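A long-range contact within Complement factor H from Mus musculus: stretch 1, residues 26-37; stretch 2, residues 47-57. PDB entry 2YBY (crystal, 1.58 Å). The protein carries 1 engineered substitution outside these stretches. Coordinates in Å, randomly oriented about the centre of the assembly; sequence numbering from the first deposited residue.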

# COMPACT_ATOMS: atom_id res chain seq x y z
N PRO A 26 19.09 -4.10 18.49
CA PRO A 26 19.20 -4.49 17.08
C PRO A 26 19.17 -5.99 16.80
O PRO A 26 19.37 -6.82 17.69
N VAL A 27 18.88 -6.34 15.53
CA VAL A 27 18.74 -7.73 15.11
C VAL A 27 19.59 -8.01 13.87
O VAL A 27 20.02 -7.06 13.18
N SER A 28 19.79 -9.30 13.56
CA SER A 28 20.61 -9.74 12.43
C SER A 28 19.92 -9.77 11.09
O SER A 28 18.68 -9.87 11.03
N ILE A 29 20.71 -9.77 10.01
CA ILE A 29 20.24 -9.86 8.64
C ILE A 29 19.53 -11.20 8.48
O ILE A 29 20.00 -12.22 9.00
N GLY A 30 18.38 -11.19 7.82
CA GLY A 30 17.57 -12.39 7.65
C GLY A 30 16.34 -12.39 8.54
O GLY A 30 15.36 -13.05 8.20
N ASN A 31 16.36 -11.68 9.68
CA ASN A 31 15.19 -11.64 10.57
C ASN A 31 14.08 -10.85 9.87
O ASN A 31 14.35 -9.93 9.12
N LYS A 32 12.85 -11.19 10.16
CA LYS A 32 11.71 -10.47 9.59
C LYS A 32 10.65 -10.33 10.62
O LYS A 32 10.57 -11.13 11.56
N TYR A 33 9.82 -9.28 10.49
CA TYR A 33 8.80 -8.99 11.49
C TYR A 33 7.52 -8.58 10.82
O TYR A 33 7.58 -7.76 9.92
N SER A 34 6.36 -9.11 11.27
CA SER A 34 5.10 -8.73 10.67
C SER A 34 4.75 -7.31 11.05
O SER A 34 5.06 -6.86 12.17
N TYR A 35 4.09 -6.57 10.15
CA TYR A 35 3.66 -5.21 10.41
C TYR A 35 2.35 -4.95 9.71
O TYR A 35 1.96 -5.67 8.79
N LYS A 36 1.70 -3.90 10.13
CA LYS A 36 0.43 -3.48 9.55
C LYS A 36 0.49 -1.98 9.32
O LYS A 36 1.40 -1.30 9.82
N CYS A 37 -0.43 -1.48 8.53
CA CYS A 37 -0.49 -0.07 8.21
C CYS A 37 -1.77 0.55 8.74
O CYS A 37 -2.79 -0.11 8.87
N TYR A 47 -1.55 -6.65 0.57
CA TYR A 47 -2.15 -7.49 1.58
C TYR A 47 -2.40 -6.70 2.85
O TYR A 47 -1.93 -5.56 2.99
N SER A 48 -3.16 -7.27 3.78
CA SER A 48 -3.56 -6.56 5.01
C SER A 48 -2.42 -6.38 6.00
O SER A 48 -2.55 -5.61 6.95
N TRP A 49 -1.34 -7.11 5.79
CA TRP A 49 -0.14 -7.04 6.61
C TRP A 49 0.99 -7.58 5.76
O TRP A 49 0.75 -8.21 4.73
N ASP A 50 2.26 -7.38 6.19
CA ASP A 50 3.39 -7.98 5.46
C ASP A 50 4.60 -8.03 6.39
O ASP A 50 4.46 -7.70 7.59
N TYR A 51 5.76 -8.51 5.88
CA TYR A 51 6.99 -8.61 6.64
C TYR A 51 7.95 -7.45 6.33
O TYR A 51 8.11 -7.07 5.18
N LEU A 52 8.56 -6.91 7.38
CA LEU A 52 9.63 -5.93 7.28
C LEU A 52 10.88 -6.77 7.46
O LEU A 52 10.97 -7.52 8.43
N ARG A 53 11.79 -6.73 6.49
CA ARG A 53 12.95 -7.61 6.46
C ARG A 53 14.24 -6.91 6.72
O ARG A 53 14.50 -5.87 6.13
N CYS A 54 15.06 -7.47 7.61
CA CYS A 54 16.38 -6.89 7.87
C CYS A 54 17.34 -7.40 6.78
O CYS A 54 17.61 -8.60 6.72
N THR A 55 17.80 -6.52 5.89
CA THR A 55 18.68 -6.92 4.78
C THR A 55 20.05 -6.25 4.93
O THR A 55 20.23 -5.39 5.78
N ALA A 56 20.96 -6.55 3.99
CA ALA A 56 22.29 -5.91 3.97
C ALA A 56 22.19 -4.41 3.62
O ALA A 56 23.16 -3.67 3.82
N GLN A 57 21.01 -3.94 3.13
CA GLN A 57 20.75 -2.54 2.84
C GLN A 57 19.86 -1.91 3.94
O GLN A 57 19.41 -0.77 3.81

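What sets the faces on which the side chains meet? Residues 32-37 and the strand ending at Thr55 run antiparallel, and paired backbone hydrogen bonds join Tyr33 with Leu52 and Tyr35 with Asp50. Because side chains alternate along a strand, Lys32, Ser34, Tyr51 and Arg53 share one face of the sheet, while Tyr33, Tyr35, Asp50 and Leu52 share the other. The two stretches together bury 788 Å², and Cys54, Tyr35 and Lys32 account for the largest shares.

How does Cys54 come to be so well covered? Its CA-to-CB bond points toward the other stretch, and its t rotamer (chi1 172°) places the sulfur beneath the turn that runs from Ser28 to Asn31. Cys54 SG lies 3.4 Å from Ser28 O and 4.0 Å from Ile29 CG1, and it is bonded covalently elsewhere in the structure. The backbone holds this arrangement in place: Gly30 N donates to Cys54 O at 2.9 Å, and Cys54 N donates to Asn31 O at 3.0 Å, both nearly straight. Ile29, with chi1 m and chi2 t, carries the apolar contact further along the chain, its CD1 reaching to 4.2 Å from Ala56 CB. Val27, also m, makes a looser approach, with Val27 CG2 4.5 Å from Cys54 CB.

What does Tyr35 do on its face? Its p rotamer (chi1 74°) brings the end of the side chain nearer to the second stretch, so the ring lies along the backbone of Tyr51 and Leu52. These backbone atoms meet the ring at its edge: Tyr35 CE1 is 3.6 Å from Tyr51 C, and Tyr35 CD1 is 3.6 Å from Leu52 N. Leu52, with chi1 t and chi2 p, adds an apolar contact, its CB 3.9 Å from Tyr35 CD1. A water joins the hydroxyl to the neighbouring strand, donating to Tyr35 OH at 2.8 Å and to Tyr51 O at 3.1 Å. Asp50 turns the end of its side chain away, and Asp50 OD1 instead accepts from Tyr51 N at 2.7 Å.

Why is an exposed lysine so heavily covered? Lys32 leaves the backbone in a p rotamer, continues through t and t, and ends with chi4 m, which lays its chain across the Tyr51 ring. Lys32 CE sits over one face, 3.7 Å from Tyr51 CE2, in a CH-pi contact, and Lys32 NZ lies above the same face in a longer cation-pi contact. Tyr51 itself is m (chi1 -73°). A water accepts from Lys32 NZ at 2.9 Å and makes a weak hydrogen bond with Tyr51 OH at 3.4 Å. The end of Arg53 also comes nearer to the first stretch: Arg53 NH1 is 3.5 Å from Lys32 CD and donates at 2.9 Å to a water that in turn donates to Gly30 O at 3.2 Å. Farther along this face, Ser34 CB packs 3.7 Å from Trp49 CE3.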

# COMPACT_ATOMS: atom_id res chain seq x y z
CB PRO A 26 20.49 -3.83 16.64
CG PRO A 26 21.35 -3.87 17.88
CD PRO A 26 20.38 -3.56 19.00
CB VAL A 27 17.25 -8.11 14.85
CG1 VAL A 27 16.41 -7.98 16.11
CG2 VAL A 27 16.66 -7.28 13.72
CB SER A 28 21.19 -11.13 12.71
OG SER A 28 21.92 -11.11 13.92
CB ILE A 29 21.38 -9.65 7.61
CG1 ILE A 29 21.78 -8.16 7.54
CG2 ILE A 29 20.98 -10.16 6.18
CD1 ILE A 29 23.24 -7.91 6.96
CB ASN A 31 15.50 -10.97 11.89
CG ASN A 31 16.22 -11.87 12.86
OD1 ASN A 31 17.41 -12.17 12.71
ND2 ASN A 31 15.50 -12.35 13.86
CB LYS A 32 11.19 -11.15 8.33
CG LYS A 32 10.59 -12.53 8.57
CD LYS A 32 10.18 -13.19 7.25
CE LYS A 32 9.39 -14.45 7.43
NZ LYS A 32 10.13 -15.55 8.13
CB TYR A 33 9.29 -7.86 12.42
CG TYR A 33 10.51 -8.28 13.21
CD1 TYR A 33 10.38 -9.06 14.34
CD2 TYR A 33 11.78 -8.11 12.68
CE1 TYR A 33 11.50 -9.55 15.01
CE2 TYR A 33 12.91 -8.62 13.33
CZ TYR A 33 12.76 -9.34 14.50
OH TYR A 33 13.82 -9.92 15.15
CB SER A 34 4.01 -9.70 11.13
OG SER A 34 3.88 -9.71 12.53
CB TYR A 35 4.73 -4.17 10.00
CG TYR A 35 4.87 -3.95 8.51
CD1 TYR A 35 5.72 -4.73 7.75
CD2 TYR A 35 4.18 -2.92 7.86
CE1 TYR A 35 5.89 -4.51 6.38
CE2 TYR A 35 4.30 -2.73 6.49
CZ TYR A 35 5.18 -3.50 5.76
OH TYR A 35 5.38 -3.31 4.41
CB LYS A 36 -0.74 -3.85 10.48
CG LYS A 36 -0.66 -3.18 11.83
CD LYS A 36 -1.84 -3.51 12.75
CE LYS A 36 -1.69 -2.85 14.10
NZ LYS A 36 -2.94 -2.92 14.91
CB CYS A 37 -0.37 0.14 6.71
SG CYS A 37 1.15 -0.54 6.00
CB TYR A 47 -1.28 -8.74 1.81
CG TYR A 47 -1.38 -9.68 0.64
CD1 TYR A 47 -2.55 -10.38 0.38
CD2 TYR A 47 -0.36 -9.76 -0.29
CE1 TYR A 47 -2.67 -11.20 -0.73
CE2 TYR A 47 -0.48 -10.55 -1.43
CZ TYR A 47 -1.63 -11.28 -1.63
OH TYR A 47 -1.77 -12.11 -2.71
CB SER A 48 -4.74 -7.26 5.68
OG SER A 48 -4.42 -8.55 6.17
CB TRP A 49 -0.30 -7.87 7.90
CG TRP A 49 -0.38 -9.33 7.65
CD1 TRP A 49 -1.48 -10.03 7.25
CD2 TRP A 49 0.70 -10.27 7.72
NE1 TRP A 49 -1.14 -11.34 7.02
CE2 TRP A 49 0.18 -11.53 7.33
CE3 TRP A 49 2.06 -10.16 8.02
CZ2 TRP A 49 1.00 -12.65 7.20
CZ3 TRP A 49 2.86 -11.29 7.93
CH2 TRP A 49 2.32 -12.53 7.55
CB ASP A 50 3.69 -7.28 4.12
CG ASP A 50 4.20 -8.20 3.02
OD1 ASP A 50 4.95 -9.17 3.34
OD2 ASP A 50 3.80 -8.01 1.84
CB TYR A 51 7.73 -9.90 6.36
CG TYR A 51 7.08 -11.12 6.95
CD1 TYR A 51 7.01 -11.30 8.32
CD2 TYR A 51 6.51 -12.09 6.14
CE1 TYR A 51 6.42 -12.44 8.88
CE2 TYR A 51 5.95 -13.24 6.67
CZ TYR A 51 5.82 -13.37 8.05
OH TYR A 51 5.29 -14.51 8.60
CB LEU A 52 9.54 -4.88 8.38
CG LEU A 52 10.37 -3.62 8.08
CD1 LEU A 52 9.75 -2.77 7.00
CD2 LEU A 52 10.60 -2.82 9.33
CB ARG A 53 13.05 -8.30 5.11
CG ARG A 53 11.88 -9.27 4.88
CD ARG A 53 11.84 -9.78 3.46
NE ARG A 53 10.58 -10.50 3.23
CZ ARG A 53 10.35 -11.78 3.54
NH1 ARG A 53 11.32 -12.53 4.06
NH2 ARG A 53 9.16 -12.32 3.32
CB CYS A 54 16.87 -7.27 9.25
SG CYS A 54 18.60 -6.78 9.53
CB THR A 55 18.06 -6.54 3.42
OG1 THR A 55 18.32 -5.17 3.12
CG2 THR A 55 16.59 -6.87 3.31
CB ALA A 56 23.18 -6.62 2.97
CB GLN A 57 20.12 -2.41 1.44
CG GLN A 57 21.17 -2.52 0.31
CD GLN A 57 20.64 -3.03 -1.01
OE1 GLN A 57 19.43 -3.02 -1.28
NE2 GLN A 57 21.54 -3.47 -1.88
O HOH W 1 13.80 -12.43 5.47
O HOH W 2 7.64 -16.91 8.86
O HOH W 3 6.48 -5.50 2.99
O HOH W 4 -1.97 -2.98 6.68